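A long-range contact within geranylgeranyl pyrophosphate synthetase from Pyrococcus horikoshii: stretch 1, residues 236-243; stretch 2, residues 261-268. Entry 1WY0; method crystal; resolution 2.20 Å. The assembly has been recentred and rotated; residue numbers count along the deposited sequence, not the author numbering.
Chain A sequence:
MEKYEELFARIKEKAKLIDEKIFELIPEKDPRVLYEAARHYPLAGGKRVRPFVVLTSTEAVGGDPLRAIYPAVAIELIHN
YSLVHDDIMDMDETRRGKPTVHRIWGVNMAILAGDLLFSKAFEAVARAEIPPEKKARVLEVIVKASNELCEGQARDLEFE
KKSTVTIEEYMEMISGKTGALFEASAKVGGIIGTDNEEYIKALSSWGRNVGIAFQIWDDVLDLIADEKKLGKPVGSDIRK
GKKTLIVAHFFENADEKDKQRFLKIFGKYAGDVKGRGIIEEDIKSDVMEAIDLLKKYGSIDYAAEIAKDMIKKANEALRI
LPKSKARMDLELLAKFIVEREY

Stretch 1, residues 236-243: SDIRKGKK
Stretch 2, residues 261-268: RFLKIFGK

Two glycines, both with positive phi, meet backbone to backbone where two helices have just ended: Gly241 CA lies 3.5 Å from Gly267 CA, and neither residue leaves room for a side chain. An ideal CB on Gly241 would stand 2.8 Å from Gly267 CA, and an ideal CB on Gly267 would stand 3.0 Å from Gly241 CA, so each position would clash with the other's backbone; the phi/psi values, 62/44 for Gly241 and 65/30 for Gly267, by themselves also favour glycine. Stretch 1 is helical from Ser236, and Gly241 is the first residue to leave helical phi/psi, after which Lys242 (-83/137) and Lys243 (-83/104) run extended. Stretch 2 continues a helix that begins earlier in the chain; Ile265 (-98/27) breaks it, Phe266 (-116/122) extends the chain and Gly267 turns it.

One hydrogen bond joins the stretches, from Gly267 N to Ile238 O (2.8 Å, N-H...O angle 154°). The same Ile238 O accepts a weak bond from Gly241 N at 3.0 Å, so a single carbonyl serves both glycines. Next to it, Gly267 CA points a hydrogen at Arg239 O (3.3 Å, 148° at H), and Gly267 CA also lies 3.4 Å from Gly241 N. The turn of stretch 1 is held from within by Lys242 N bonding to Asp237 O at 2.9 Å and by a salt bridge from Lys240 NZ to Asp237 OD1 at 2.7 Å; the CA-to-CB bond of Lys240 points away from stretch 2.

Phe266 supplies the main side-chain surface. Its CA-to-CB bond points sideways, but with chi1 -175° (t) and chi2 58° the ring comes nearer to stretch 1. Gly241 CA sits over one face, 3.6 Å from the ring centroid and 25° off the ring normal, a CH-pi contact whose closest pair is Gly241 CA to Phe266 CZ at 3.3 Å. Lys242 O lies at the ring edge, near its plane, 3.7 Å from Phe266 CZ.

Ile238, buried and in the m,m rotamer (chi1 -60°, chi2 -64°), adds the apolar contacts: its CG2 is 4.0 Å from Phe266 CD1, and its CD1 is 4.4 Å from Phe262 CZ. Phe262 is buried too, with chi1 -177° (t) and chi2 77°, and its ring approaches stretch 1 although its CA-to-CB bond points sideways. Ile238 CG2 also lies 3.8 Å from Ile265 O. Altogether the two stretches bury 342 Å², both sides summed.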

# COMPACT_ATOMS: atom_id res chain seq x y z
N SER A 236 12.35 -19.91 19.68
CA SER A 236 12.89 -18.72 19.03
C SER A 236 11.94 -17.55 19.27
O SER A 236 12.34 -16.40 19.20
CB SER A 236 13.11 -18.96 17.53
OG SER A 236 11.93 -19.39 16.89
N ASP A 237 10.67 -17.85 19.54
CA ASP A 237 9.71 -16.79 19.82
C ASP A 237 10.00 -16.21 21.21
O ASP A 237 9.64 -15.07 21.50
CB ASP A 237 8.27 -17.32 19.79
CG ASP A 237 7.74 -17.50 18.37
OD1 ASP A 237 8.36 -16.98 17.42
OD2 ASP A 237 6.69 -18.16 18.21
N ILE A 238 10.63 -17.00 22.07
CA ILE A 238 10.97 -16.53 23.41
C ILE A 238 12.16 -15.58 23.30
O ILE A 238 12.20 -14.52 23.93
CB ILE A 238 11.39 -17.68 24.35
CG1 ILE A 238 10.25 -18.70 24.48
CG2 ILE A 238 11.77 -17.12 25.72
CD1 ILE A 238 9.01 -18.15 25.14
N ARG A 239 13.12 -15.98 22.50
CA ARG A 239 14.30 -15.17 22.25
C ARG A 239 13.90 -13.89 21.53
O ARG A 239 14.54 -12.84 21.63
CB ARG A 239 15.27 -15.97 21.37
CG ARG A 239 15.78 -17.24 22.05
CD ARG A 239 17.30 -17.39 21.91
NE ARG A 239 17.64 -18.71 21.36
CZ ARG A 239 17.80 -18.81 20.03
NH1 ARG A 239 17.65 -17.74 19.27
NH2 ARG A 239 18.11 -19.99 19.48
N LYS A 240 12.82 -14.01 20.74
CA LYS A 240 12.32 -12.87 19.99
C LYS A 240 11.52 -11.92 20.88
O LYS A 240 11.28 -10.76 20.56
CB LYS A 240 11.42 -13.39 18.88
CG LYS A 240 12.10 -13.34 17.51
CD LYS A 240 11.66 -14.50 16.61
CE LYS A 240 10.29 -14.27 15.98
NZ LYS A 240 9.70 -15.55 15.59
N GLY A 241 11.06 -12.46 22.02
CA GLY A 241 10.11 -11.70 22.82
C GLY A 241 8.83 -11.47 22.02
O GLY A 241 8.27 -10.37 22.00
N LYS A 242 8.32 -12.48 21.33
CA LYS A 242 7.11 -12.32 20.54
C LYS A 242 5.86 -12.46 21.41
O LYS A 242 5.80 -13.35 22.25
CB LYS A 242 7.07 -13.37 19.43
CG LYS A 242 6.00 -13.16 18.40
CD LYS A 242 5.75 -14.46 17.63
CE LYS A 242 4.79 -14.24 16.49
NZ LYS A 242 4.40 -15.55 15.88
N LYS A 243 4.89 -11.58 21.21
CA LYS A 243 3.64 -11.62 21.97
C LYS A 243 2.68 -12.63 21.36
O LYS A 243 2.08 -12.38 20.32
CB LYS A 243 2.97 -10.25 22.01
CG LYS A 243 3.37 -9.38 23.18
CD LYS A 243 4.78 -8.85 23.05
CE LYS A 243 5.15 -8.01 24.25
NZ LYS A 243 6.48 -7.38 24.06
N ARG A 261 11.26 -13.03 36.57
CA ARG A 261 12.35 -13.85 36.05
C ARG A 261 12.17 -14.13 34.55
O ARG A 261 13.09 -14.10 33.75
CB ARG A 261 12.36 -15.16 36.84
CG ARG A 261 13.46 -16.12 36.41
CD ARG A 261 14.82 -15.41 36.26
NE ARG A 261 15.87 -16.39 35.99
CZ ARG A 261 17.04 -15.92 35.53
NH1 ARG A 261 17.22 -14.62 35.36
NH2 ARG A 261 18.02 -16.77 35.22
N PHE A 262 10.91 -14.43 34.20
CA PHE A 262 10.59 -14.66 32.79
C PHE A 262 10.97 -13.46 31.93
O PHE A 262 11.41 -13.57 30.79
CB PHE A 262 9.08 -14.90 32.71
CG PHE A 262 8.69 -15.21 31.30
CD1 PHE A 262 8.95 -16.48 30.78
CD2 PHE A 262 8.02 -14.27 30.54
CE1 PHE A 262 8.51 -16.80 29.50
CE2 PHE A 262 7.59 -14.60 29.26
CZ PHE A 262 7.83 -15.86 28.74
N LEU A 263 10.75 -12.26 32.50
CA LEU A 263 11.01 -11.04 31.74
C LEU A 263 12.51 -10.80 31.53
O LEU A 263 12.94 -10.19 30.55
CB LEU A 263 10.38 -9.86 32.47
CG LEU A 263 8.95 -9.58 31.98
CD1 LEU A 263 8.38 -8.29 32.57
CD2 LEU A 263 8.86 -9.43 30.46
N LYS A 264 13.32 -11.24 32.51
CA LYS A 264 14.75 -11.13 32.31
C LYS A 264 15.19 -11.93 31.08
O LYS A 264 15.95 -11.47 30.24
CB LYS A 264 15.45 -11.67 33.56
CG LYS A 264 15.62 -10.60 34.64
CD LYS A 264 16.71 -10.95 35.65
CE LYS A 264 16.13 -11.45 36.97
NZ LYS A 264 17.10 -12.32 37.63
N ILE A 265 14.69 -13.18 31.01
CA ILE A 265 15.13 -14.07 29.94
C ILE A 265 14.15 -14.12 28.77
O ILE A 265 14.03 -15.11 28.06
CB ILE A 265 15.29 -15.48 30.53
CG1 ILE A 265 13.97 -15.94 31.16
CG2 ILE A 265 16.36 -15.47 31.63
CD1 ILE A 265 14.10 -17.30 31.82
N PHE A 266 13.40 -13.01 28.59
CA PHE A 266 12.41 -12.91 27.52
C PHE A 266 12.79 -11.82 26.51
O PHE A 266 12.97 -10.65 26.85
CB PHE A 266 11.06 -12.59 28.14
CG PHE A 266 9.99 -12.60 27.09
CD1 PHE A 266 9.79 -13.74 26.33
CD2 PHE A 266 9.22 -11.47 26.87
CE1 PHE A 266 8.81 -13.76 25.35
CE2 PHE A 266 8.23 -11.49 25.89
CZ PHE A 266 8.02 -12.63 25.13
N GLY A 267 12.94 -12.19 25.23
CA GLY A 267 13.25 -11.18 24.22
C GLY A 267 14.63 -10.55 24.45
O GLY A 267 14.87 -9.39 24.11
N LYS A 268 15.54 -11.32 25.03
CA LYS A 268 16.90 -10.83 25.30
C LYS A 268 17.86 -11.25 24.19
O LYS A 268 17.57 -12.16 23.41
CB LYS A 268 17.39 -11.37 26.64
CG LYS A 268 18.82 -10.96 27.00
CD LYS A 268 19.31 -11.67 28.26
CE LYS A 268 19.29 -13.19 28.08
NZ LYS A 268 19.67 -13.91 29.33